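Local coordinates for uncharacterized protein Y57A10A.28 (Caenorhabditis elegans, PDB 5EIK) that forms a homotrimeric potassium channel in intracellular membranes, binds phosphatidylinositol 4,5-bisphosphate and may balance charge during calcium release from intracellular stores, at residues L126-E131 with F232-L237; Y30-H35 with E131-H136. One frame throughout, in Å; residues are numbered along the deposited sequence.

Contact 1: residues L126-E131 with F232-L237; sequences LSVLKE and FKLASL. With PT5 ([(2R)-1-octadecanoyloxy-3-[oxidanyl-[(1R,2R,3S,4R,5R,6S)-2,3,6-tris(oxidanyl)-4,5-diphosphonooxy-cyclohexyl]oxy-phospho ryl]oxy-propan-2-yl] (8Z)-icosa-5,8,11,14-tetraenoate), chain B.
Glu-131 and Lys-233 meet across two nearly antiparallel helix segments, their axes 10.2 Å apart at an angle of 151°, and their side chains cross at about a right angle. The touch is carboxylate on hydrocarbon: OE2 of Glu-131 lies 3.3 Å from CE of Lys-233, whereas its distance to NZ of Lys-233 is 4.3 Å, too long for a salt bridge. Bends at chi2 and chi3 (53° and 61°) place CD and then CE of the lysine, and CE is the atom beside OE2. The carboxylate forms its salt bridge with Arg-134 instead.

CD1 of Leu-237 makes a methyl-on-hydroxyl van der Waals contact, 3.4 Å from OG of Ser-127, which is hydrogen-bonded to the carbonyl of Lys-123. The apolar pair is CG2 of Val-128 with CD2 of Leu-234 at 4.2 Å.

Towards the lipid, the extended chain of Lys-130 carries NZ to phosphate oxygen O42 of PT5 at 2.8 Å. One water accepts from NZ of Lys-233 at 3.2 Å and, weakly, from NZ of Lys-130, bridging amines whose like charges would probably disfavour each other at 5.1 Å.

Transmembrane helix 120-148 thus packs against helix 218-238 here, with Glu-131 also touching Phe-229 and Ile-230, while Leu-129 and Lys-130 lean on helix 30-47.

Contact 2: residues Y30-H35 with E131-H136; sequences YFDAAH and EVQRTH. With PT5 ([(2R)-1-octadecanoyloxy-3-[oxidanyl-[(1R,2R,3S,4R,5R,6S)-2,3,6-tris(oxidanyl)-4,5-diphosphonooxy-cyclohexyl]oxy-phospho ryl]oxy-propan-2-yl] (8Z)-icosa-5,8,11,14-tetraenoate), chain B.
OD1 of Asp-32 accepts a hydrogen bond from NE2 of Gln-133 at 2.8 Å, and this nearly straight bond (168° at the hydrogen) is the hydrogen bond that crosses between the two segments. The acceptor lies close to the amide plane of Gln-133, while the donor meets OD1 on its anti side and 30° out of the carboxylate plane. Although CB of Asp-32 points away from the other helix, its carboxylate comes back within range. Gln-133 starts with CG anti to the backbone N, and a bend at chi2 places CD. The amide beyond meets two residues of helix 30-47: NE2 serves Asp-32, and OE1 rests over one face of the His-35 ring, 3.7 Å from CG of His-35. That ring is tied on its far nitrogen, NE2, to the carbonyl of Ser-70.

Apolar contact comes from Phe-31, whose CE2 lies 3.7 Å from CG1 of Val-132. The segments' axes cross at 104°, approaching to 9.1 Å, with Phe-31 opposite Gln-133.

One residue along from Gln-133, Arg-134 turns to the lipid. Its NH1 donates to O43 of PT5 at 2.9 Å and its NH2 to O42 of PT5 at 2.8 Å, the latter near the guanidinium plane. NE of Arg-134 bonds OE1 of Glu-131 at 3.1 Å on the syn side, so the carboxylate is a second-shell group that would steady the guanidinium and partly offset its charge. With Lys-130 as a further ligand of the same phosphate, this basic pair on helix 120-148 forms part of the phosphatidylinositol 4,5-bisphosphate site of the TRIC channel.

Overall arrangement
From the N terminus, the chain first supplies 30-35 on transmembrane helix 30-47, then 126-136 on helix 120-148, and finally 232-237 on helix 218-238. Contact 2 closes a span of 95 intervening residues and contact 1 one of 100. The spans cross because their segments alternate: contact 1 opens at 126-131 before contact 2 closes at 131-136. Glu-131 belongs to both, and helix 120-148 is the common member with helices 30-47 and 218-238 packed on it. The contact centres are about 11 Å apart, and they touch directly where Leu-129 meets Phe-31 and Ala-34. Both reach PT5, hydrogen-bonded by Lys-130 and Arg-134 of helix 120-148, with Lys-233 near the same phosphate.

Contact 1: residues L126-E131 with F232-L237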
loop_
_atom_site.group_PDB
_atom_site.type_symbol
_atom_site.label_atom_id
_atom_site.label_comp_id
_atom_site.label_asym_id
_atom_site.label_seq_id
_atom_site.Cartn_x
_atom_site.Cartn_y
_atom_site.Cartn_z
ATOM N N LEU A 126 -31.079 -8.972 2.622
ATOM C CA LEU A 126 -30.028 -7.981 2.462
ATOM C C LEU A 126 -28.988 -8.462 1.457
ATOM O O LEU A 126 -28.506 -7.695 0.626
ATOM C CB LEU A 126 -29.365 -7.703 3.807
ATOM C CG LEU A 126 -30.291 -7.078 4.849
ATOM C CD1 LEU A 126 -29.623 -7.104 6.206
ATOM C CD2 LEU A 126 -30.647 -5.660 4.438
ATOM N N SER A 127 -28.659 -9.745 1.531
ATOM C CA SER A 127 -27.680 -10.332 0.633
ATOM C C SER A 127 -28.097 -10.206 -0.820
ATOM O O SER A 127 -27.261 -9.979 -1.696
ATOM C CB SER A 127 -27.471 -11.800 0.988
ATOM O OG SER A 127 -26.917 -11.918 2.287
ATOM N N VAL A 128 -29.391 -10.354 -1.078
ATOM C CA VAL A 128 -29.893 -10.242 -2.440
ATOM C C VAL A 128 -29.673 -8.824 -2.934
ATOM O O VAL A 128 -29.115 -8.618 -4.017
ATOM C CB VAL A 128 -31.398 -10.608 -2.520
ATOM C CG1 VAL A 128 -31.945 -10.311 -3.906
ATOM C CG2 VAL A 128 -31.575 -12.094 -2.217
ATOM N N LEU A 129 -30.092 -7.845 -2.134
ATOM C CA LEU A 129 -29.918 -6.449 -2.513
ATOM C C LEU A 129 -28.439 -6.126 -2.721
ATOM O O LEU A 129 -28.079 -5.397 -3.650
ATOM C CB LEU A 129 -30.493 -5.516 -1.445
ATOM C CG LEU A 129 -31.976 -5.688 -1.091
ATOM C CD1 LEU A 129 -32.383 -4.596 -0.117
ATOM C CD2 LEU A 129 -32.834 -5.619 -2.339
ATOM N N LYS A 130 -27.577 -6.668 -1.863
ATOM C CA LYS A 130 -26.154 -6.401 -1.995
ATOM C C LYS A 130 -25.611 -6.930 -3.322
ATOM O O LYS A 130 -24.809 -6.266 -3.984
ATOM C CB LYS A 130 -25.364 -7.025 -0.844
ATOM C CG LYS A 130 -23.872 -6.737 -0.946
ATOM C CD LYS A 130 -23.060 -7.560 0.015
ATOM C CE LYS A 130 -21.574 -7.419 -0.282
ATOM N NZ LYS A 130 -20.775 -8.439 0.464
ATOM N N GLU A 131 -26.039 -8.126 -3.715
ATOM C CA GLU A 131 -25.557 -8.681 -4.970
ATOM C C GLU A 131 -25.994 -7.809 -6.149
ATOM O O GLU A 131 -25.257 -7.646 -7.119
ATOM C CB GLU A 131 -26.031 -10.128 -5.136
ATOM C CG GLU A 131 -25.389 -11.087 -4.141
ATOM C CD GLU A 131 -23.872 -10.922 -4.061
ATOM O OE1 GLU A 131 -23.207 -10.877 -5.122
ATOM O OE2 GLU A 131 -23.337 -10.840 -2.937
ATOM N N PHE A 232 -24.970 -17.965 -6.447
ATOM C CA PHE A 232 -23.779 -18.367 -5.707
ATOM C C PHE A 232 -23.807 -17.847 -4.277
ATOM O O PHE A 232 -23.378 -18.533 -3.348
ATOM C CB PHE A 232 -22.511 -17.876 -6.411
ATOM C CG PHE A 232 -22.210 -18.605 -7.689
ATOM C CD1 PHE A 232 -22.081 -19.990 -7.701
ATOM C CD2 PHE A 232 -22.059 -17.906 -8.887
ATOM C CE1 PHE A 232 -21.807 -20.672 -8.885
ATOM C CE2 PHE A 232 -21.783 -18.579 -10.078
ATOM C CZ PHE A 232 -21.658 -19.963 -10.077
ATOM N N LYS A 233 -24.319 -16.636 -4.101
ATOM C CA LYS A 233 -24.403 -16.049 -2.774
ATOM C C LYS A 233 -25.406 -16.812 -1.907
ATOM O O LYS A 233 -25.100 -17.178 -0.771
ATOM C CB LYS A 233 -24.801 -14.574 -2.867
ATOM C CG LYS A 233 -25.135 -13.926 -1.531
ATOM C CD LYS A 233 -24.025 -14.104 -0.502
ATOM C CE LYS A 233 -22.728 -13.463 -0.959
ATOM N NZ LYS A 233 -21.713 -13.443 0.133
ATOM N N LEU A 234 -26.600 -17.054 -2.439
ATOM C CA LEU A 234 -27.618 -17.777 -1.680
ATOM C C LEU A 234 -27.188 -19.214 -1.395
ATOM O O LEU A 234 -27.496 -19.764 -0.336
ATOM C CB LEU A 234 -28.955 -17.768 -2.425
ATOM C CG LEU A 234 -29.611 -16.395 -2.574
ATOM C CD1 LEU A 234 -31.027 -16.571 -3.100
ATOM C CD2 LEU A 234 -29.631 -15.670 -1.227
ATOM N N ALA A 235 -26.474 -19.816 -2.340
ATOM C CA ALA A 235 -25.994 -21.180 -2.177
ATOM C C ALA A 235 -25.085 -21.275 -0.956
ATOM O O ALA A 235 -25.281 -22.127 -0.095
ATOM C CB ALA A 235 -25.240 -21.630 -3.426
ATOM N N SER A 236 -24.093 -20.395 -0.878
ATOM C CA SER A 236 -23.169 -20.416 0.247
ATOM C C SER A 236 -23.851 -20.123 1.584
ATOM O O SER A 236 -23.396 -20.591 2.628
ATOM C CB SER A 236 -22.027 -19.421 0.020
ATOM O OG SER A 236 -22.509 -18.098 -0.102
ATOM N N LEU A 237 -24.938 -19.355 1.555
ATOM C CA LEU A 237 -25.658 -19.023 2.782
ATOM C C LEU A 237 -26.504 -20.176 3.309
ATOM O O LEU A 237 -26.571 -20.397 4.516
ATOM C CB LEU A 237 -26.549 -17.798 2.574
ATOM C CG LEU A 237 -25.870 -16.435 2.696
ATOM C CD1 LEU A 237 -26.882 -15.337 2.416
ATOM C CD2 LEU A 237 -25.286 -16.276 4.093
HETATM O O12 PT5 B . -10.535 -14.143 -2.531
HETATM P P1 PT5 B . -10.073 -12.759 -2.105
HETATM O O13 PT5 B . -9.907 -11.606 -3.395
HETATM O O11 PT5 B . -8.615 -12.718 -1.353
HETATM O O6 PT5 B . -12.576 -13.061 0.878
HETATM O O1 PT5 B . -11.059 -12.019 -1.117
HETATM C C1 PT5 B . -12.480 -12.071 -1.290
HETATM C C6 PT5 B . -13.029 -11.948 0.102
HETATM C C2 PT5 B . -13.049 -10.910 -2.190
HETATM O O2 PT5 B . -12.621 -9.634 -1.675
HETATM C C3 PT5 B . -14.608 -10.918 -2.169
HETATM O O3 PT5 B . -15.061 -9.785 -2.898
HETATM C C4 PT5 B . -15.168 -10.849 -0.771
HETATM O O4 PT5 B . -16.544 -11.082 -0.801
HETATM P P4 PT5 B . -17.595 -9.905 -0.392
HETATM O O41 PT5 B . -17.320 -9.285 1.074
HETATM O O42 PT5 B . -19.109 -10.473 -0.425
HETATM O O43 PT5 B . -17.460 -8.783 -1.387
HETATM C C5 PT5 B . -14.560 -11.912 0.165
HETATM O O5 PT5 B . -14.955 -11.588 1.497
HETATM P P5 PT5 B . -16.054 -12.587 2.181
HETATM O O52 PT5 B . -16.751 -13.568 1.139
HETATM O O51 PT5 B . -15.288 -13.420 3.426
HETATM O O53 PT5 B . -17.059 -11.455 2.873
HETATM C C7 PT5 B . -9.240 -10.332 -3.172
HETATM C C8 PT5 B . -8.331 -10.088 -4.391
HETATM C C9 PT5 B . -6.859 -10.584 -4.216
HETATM O O16 PT5 B . -8.319 -8.636 -4.682
HETATM C C10 PT5 B . -9.055 -8.234 -5.760
HETATM O O17 PT5 B . -10.264 -8.079 -5.740
HETATM O O18 PT5 B . -5.921 -9.479 -4.575
HETATM C C11 PT5 B . -4.567 -9.718 -4.982
HETATM O O19 PT5 B . -4.125 -10.786 -5.497
HETATM C C12 PT5 B . -8.222 -7.980 -7.017
HETATM C C13 PT5 B . -8.347 -6.595 -7.703
HETATM C C14 PT5 B . -7.484 -6.536 -8.985
HETATM C C15 PT5 B . -6.178 -5.743 -8.798
HETATM C C16 PT5 B . -5.415 -5.492 -10.130
HETATM C C17 PT5 B . -3.863 -5.595 -9.988
HETATM C C18 PT5 B . -3.108 -4.494 -10.739
HETATM C C19 PT5 B . -1.985 -4.040 -10.417
HETATM C C20 PT5 B . -1.314 -3.279 -9.262
HETATM C C21 PT5 B . -0.544 -4.141 -8.230
HETATM C C22 PT5 B . -0.169 -3.360 -6.956
HETATM C C23 PT5 B . 1.261 -3.665 -6.464
HETATM C C24 PT5 B . 2.088 -2.393 -6.180
HETATM C C31 PT5 B . -3.664 -8.508 -4.727
HETATM C C32 PT5 B . -3.752 -7.445 -5.859
HETATM C C33 PT5 B . -2.941 -6.150 -5.555
HETATM C C34 PT5 B . -3.766 -5.013 -4.898
HETATM C C35 PT5 B . -3.019 -3.666 -4.436
HETATM C C36 PT5 B . -2.650 -3.424 -3.128
HETATM C C37 PT5 B . -1.347 -2.644 -2.849
HETATM C C38 PT5 B . -1.646 -1.710 -1.787
HETATM C C39 PT5 B . -1.225 -1.754 -0.387
HETATM C C40 PT5 B . -1.812 -2.765 0.547
HETATM C C25 PT5 B . 2.176 -2.079 -4.667
HETATM C C26 PT5 B . 2.784 -0.696 -4.384
HETATM C C41 PT5 B . -0.917 -3.927 0.995
HETATM C C42 PT5 B . -1.675 -4.979 1.814
HETATM C C43 PT5 B . -2.249 -6.115 0.959
HETATM O O HOH W 1 -22.946 -10.749 1.388
#

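Contact 2: residues Y30-H35 with E131-H136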
loop_
_atom_site.group_PDB
_atom_site.type_symbol
_atom_site.label_atom_id
_atom_site.label_comp_id
_atom_site.label_asym_id
_atom_site.label_seq_id
_atom_site.Cartn_x
_atom_site.Cartn_y
_atom_site.Cartn_z
ATOM N N TYR A 30 -31.568 2.289 -0.338
ATOM C CA TYR A 30 -31.813 0.930 0.124
ATOM C C TYR A 30 -30.845 -0.159 -0.299
ATOM O O TYR A 30 -30.489 -1.027 0.506
ATOM C CB TYR A 30 -33.245 0.526 -0.221
ATOM C CG TYR A 30 -34.245 1.362 0.532
ATOM C CD1 TYR A 30 -34.277 1.347 1.927
ATOM C CD2 TYR A 30 -35.119 2.218 -0.136
ATOM C CE1 TYR A 30 -35.151 2.168 2.639
ATOM C CE2 TYR A 30 -35.994 3.042 0.565
ATOM C CZ TYR A 30 -36.004 3.013 1.953
ATOM O OH TYR A 30 -36.860 3.829 2.662
ATOM N N PHE A 31 -30.411 -0.154 -1.546
ATOM C CA PHE A 31 -29.470 -1.185 -1.923
ATOM C C PHE A 31 -28.116 -0.859 -1.281
ATOM O O PHE A 31 -27.391 -1.759 -0.857
ATOM C CB PHE A 31 -29.380 -1.297 -3.443
ATOM C CG PHE A 31 -30.607 -1.911 -4.072
ATOM C CD1 PHE A 31 -31.753 -1.146 -4.294
ATOM C CD2 PHE A 31 -30.622 -3.260 -4.427
ATOM C CE1 PHE A 31 -32.893 -1.718 -4.864
ATOM C CE2 PHE A 31 -31.753 -3.842 -4.994
ATOM C CZ PHE A 31 -32.892 -3.070 -5.215
ATOM N N ASP A 32 -27.808 0.431 -1.169
ATOM C CA ASP A 32 -26.557 0.865 -0.546
ATOM C C ASP A 32 -26.535 0.504 0.939
ATOM O O ASP A 32 -25.546 -0.048 1.440
ATOM C CB ASP A 32 -26.360 2.381 -0.704
ATOM C CG ASP A 32 -25.994 2.780 -2.129
ATOM O OD1 ASP A 32 -25.567 1.899 -2.901
ATOM O OD2 ASP A 32 -26.113 3.972 -2.471
ATOM N N ALA A 33 -27.625 0.813 1.635
ATOM C CA ALA A 33 -27.736 0.517 3.054
ATOM C C ALA A 33 -27.568 -0.988 3.314
ATOM O O ALA A 33 -26.961 -1.392 4.308
ATOM C CB ALA A 33 -29.089 1.006 3.585
ATOM N N ALA A 34 -28.101 -1.815 2.420
ATOM C CA ALA A 34 -27.984 -3.260 2.574
ATOM C C ALA A 34 -26.504 -3.633 2.570
ATOM O O ALA A 34 -26.048 -4.422 3.398
ATOM C CB ALA A 34 -28.711 -3.987 1.435
ATOM N N HIS A 35 -25.762 -3.066 1.623
ATOM C CA HIS A 35 -24.333 -3.322 1.530
ATOM C C HIS A 35 -23.623 -2.815 2.804
ATOM O O HIS A 35 -22.802 -3.526 3.385
ATOM C CB HIS A 35 -23.762 -2.641 0.282
ATOM C CG HIS A 35 -22.264 -2.602 0.246
ATOM N ND1 HIS A 35 -21.491 -3.737 0.151
ATOM C CD2 HIS A 35 -21.400 -1.562 0.325
ATOM C CE1 HIS A 35 -20.215 -3.398 0.177
ATOM N NE2 HIS A 35 -20.131 -2.086 0.283
ATOM N N GLU A 131 -26.039 -8.126 -3.715
ATOM C CA GLU A 131 -25.557 -8.681 -4.970
ATOM C C GLU A 131 -25.994 -7.809 -6.149
ATOM O O GLU A 131 -25.257 -7.646 -7.119
ATOM C CB GLU A 131 -26.031 -10.128 -5.136
ATOM C CG GLU A 131 -25.389 -11.087 -4.141
ATOM C CD GLU A 131 -23.872 -10.922 -4.061
ATOM O OE1 GLU A 131 -23.207 -10.877 -5.122
ATOM O OE2 GLU A 131 -23.337 -10.840 -2.937
ATOM N N VAL A 132 -27.186 -7.234 -6.065
ATOM C CA VAL A 132 -27.648 -6.364 -7.131
ATOM C C VAL A 132 -26.707 -5.162 -7.200
ATOM O O VAL A 132 -26.296 -4.747 -8.276
ATOM C CB VAL A 132 -29.092 -5.869 -6.868
ATOM C CG1 VAL A 132 -29.439 -4.692 -7.798
ATOM C CG2 VAL A 132 -30.071 -7.020 -7.086
ATOM N N GLN A 133 -26.351 -4.619 -6.042
ATOM C CA GLN A 133 -25.472 -3.460 -5.989
ATOM C C GLN A 133 -24.042 -3.767 -6.468
ATOM O O GLN A 133 -23.403 -2.942 -7.128
ATOM C CB GLN A 133 -25.462 -2.891 -4.561
ATOM C CG GLN A 133 -24.940 -1.464 -4.467
ATOM C CD GLN A 133 -23.802 -1.341 -3.477
ATOM O OE1 GLN A 133 -23.016 -2.280 -3.313
ATOM N NE2 GLN A 133 -23.696 -0.186 -2.820
ATOM N N ARG A 134 -23.543 -4.952 -6.147
ATOM C CA ARG A 134 -22.207 -5.345 -6.579
ATOM C C ARG A 134 -22.123 -5.357 -8.110
ATOM O O ARG A 134 -21.139 -4.885 -8.695
ATOM C CB ARG A 134 -21.856 -6.736 -6.054
ATOM C CG ARG A 134 -20.447 -7.176 -6.436
ATOM C CD ARG A 134 -20.281 -8.680 -6.330
ATOM N NE ARG A 134 -20.639 -9.182 -5.006
ATOM C CZ ARG A 134 -19.848 -9.133 -3.939
ATOM N NH1 ARG A 134 -18.634 -8.604 -4.028
ATOM N NH2 ARG A 134 -20.276 -9.613 -2.779
ATOM N N THR A 135 -23.152 -5.912 -8.749
ATOM C CA THR A 135 -23.195 -5.995 -10.205
ATOM C C THR A 135 -23.090 -4.604 -10.804
ATOM O O THR A 135 -22.401 -4.394 -11.803
ATOM C CB THR A 135 -24.491 -6.647 -10.689
ATOM O OG1 THR A 135 -24.604 -7.959 -10.121
ATOM C CG2 THR A 135 -24.485 -6.772 -12.200
ATOM N N HIS A 136 -23.777 -3.651 -10.189
ATOM C CA HIS A 136 -23.730 -2.269 -10.652
ATOM C C HIS A 136 -22.334 -1.669 -10.458
ATOM O O HIS A 136 -21.884 -0.876 -11.280
ATOM C CB HIS A 136 -24.744 -1.413 -9.885
ATOM C CG HIS A 136 -24.581 0.055 -10.121
ATOM N ND1 HIS A 136 -25.082 0.691 -11.236
ATOM C CD2 HIS A 136 -23.928 1.005 -9.407
ATOM C CE1 HIS A 136 -24.745 1.970 -11.199
ATOM N NE2 HIS A 136 -24.044 2.184 -10.101
HETATM O O12 PT5 B . -10.535 -14.143 -2.531
HETATM P P1 PT5 B . -10.073 -12.759 -2.105
HETATM O O13 PT5 B . -9.907 -11.606 -3.395
HETATM O O11 PT5 B . -8.615 -12.718 -1.353
HETATM O O6 PT5 B . -12.576 -13.061 0.878
HETATM O O1 PT5 B . -11.059 -12.019 -1.117
HETATM C C1 PT5 B . -12.480 -12.071 -1.290
HETATM C C6 PT5 B . -13.029 -11.948 0.102
HETATM C C2 PT5 B . -13.049 -10.910 -2.190
HETATM O O2 PT5 B . -12.621 -9.634 -1.675
HETATM C C3 PT5 B . -14.608 -10.918 -2.169
HETATM O O3 PT5 B . -15.061 -9.785 -2.898
HETATM C C4 PT5 B . -15.168 -10.849 -0.771
HETATM O O4 PT5 B . -16.544 -11.082 -0.801
HETATM P P4 PT5 B . -17.595 -9.905 -0.392
HETATM O O41 PT5 B . -17.320 -9.285 1.074
HETATM O O42 PT5 B . -19.109 -10.473 -0.425
HETATM O O43 PT5 B . -17.460 -8.783 -1.387
HETATM C C5 PT5 B . -14.560 -11.912 0.165
HETATM O O5 PT5 B . -14.955 -11.588 1.497
HETATM P P5 PT5 B . -16.054 -12.587 2.181
HETATM O O52 PT5 B . -16.751 -13.568 1.139
HETATM O O51 PT5 B . -15.288 -13.420 3.426
HETATM O O53 PT5 B . -17.059 -11.455 2.873
HETATM C C7 PT5 B . -9.240 -10.332 -3.172
HETATM C C8 PT5 B . -8.331 -10.088 -4.391
HETATM C C9 PT5 B . -6.859 -10.584 -4.216
HETATM O O16 PT5 B . -8.319 -8.636 -4.682
HETATM C C10 PT5 B . -9.055 -8.234 -5.760
HETATM O O17 PT5 B . -10.264 -8.079 -5.740
HETATM O O18 PT5 B . -5.921 -9.479 -4.575
HETATM C C11 PT5 B . -4.567 -9.718 -4.982
HETATM O O19 PT5 B . -4.125 -10.786 -5.497
HETATM C C12 PT5 B . -8.222 -7.980 -7.017
HETATM C C13 PT5 B . -8.347 -6.595 -7.703
HETATM C C14 PT5 B . -7.484 -6.536 -8.985
HETATM C C15 PT5 B . -6.178 -5.743 -8.798
HETATM C C16 PT5 B . -5.415 -5.492 -10.130
HETATM C C17 PT5 B . -3.863 -5.595 -9.988
HETATM C C18 PT5 B . -3.108 -4.494 -10.739
HETATM C C19 PT5 B . -1.985 -4.040 -10.417
HETATM C C20 PT5 B . -1.314 -3.279 -9.262
HETATM C C21 PT5 B . -0.544 -4.141 -8.230
HETATM C C22 PT5 B . -0.169 -3.360 -6.956
HETATM C C23 PT5 B . 1.261 -3.665 -6.464
HETATM C C24 PT5 B . 2.088 -2.393 -6.180
HETATM C C31 PT5 B . -3.664 -8.508 -4.727
HETATM C C32 PT5 B . -3.752 -7.445 -5.859
HETATM C C33 PT5 B . -2.941 -6.150 -5.555
HETATM C C34 PT5 B . -3.766 -5.013 -4.898
HETATM C C35 PT5 B . -3.019 -3.666 -4.436
HETATM C C36 PT5 B . -2.650 -3.424 -3.128
HETATM C C37 PT5 B . -1.347 -2.644 -2.849
HETATM C C38 PT5 B . -1.646 -1.710 -1.787
HETATM C C39 PT5 B . -1.225 -1.754 -0.387
HETATM C C40 PT5 B . -1.812 -2.765 0.547
HETATM C C25 PT5 B . 2.176 -2.079 -4.667
HETATM C C26 PT5 B . 2.784 -0.696 -4.384
HETATM C C41 PT5 B . -0.917 -3.927 0.995
HETATM C C42 PT5 B . -1.675 -4.979 1.814
HETATM C C43 PT5 B . -2.249 -6.115 0.959
#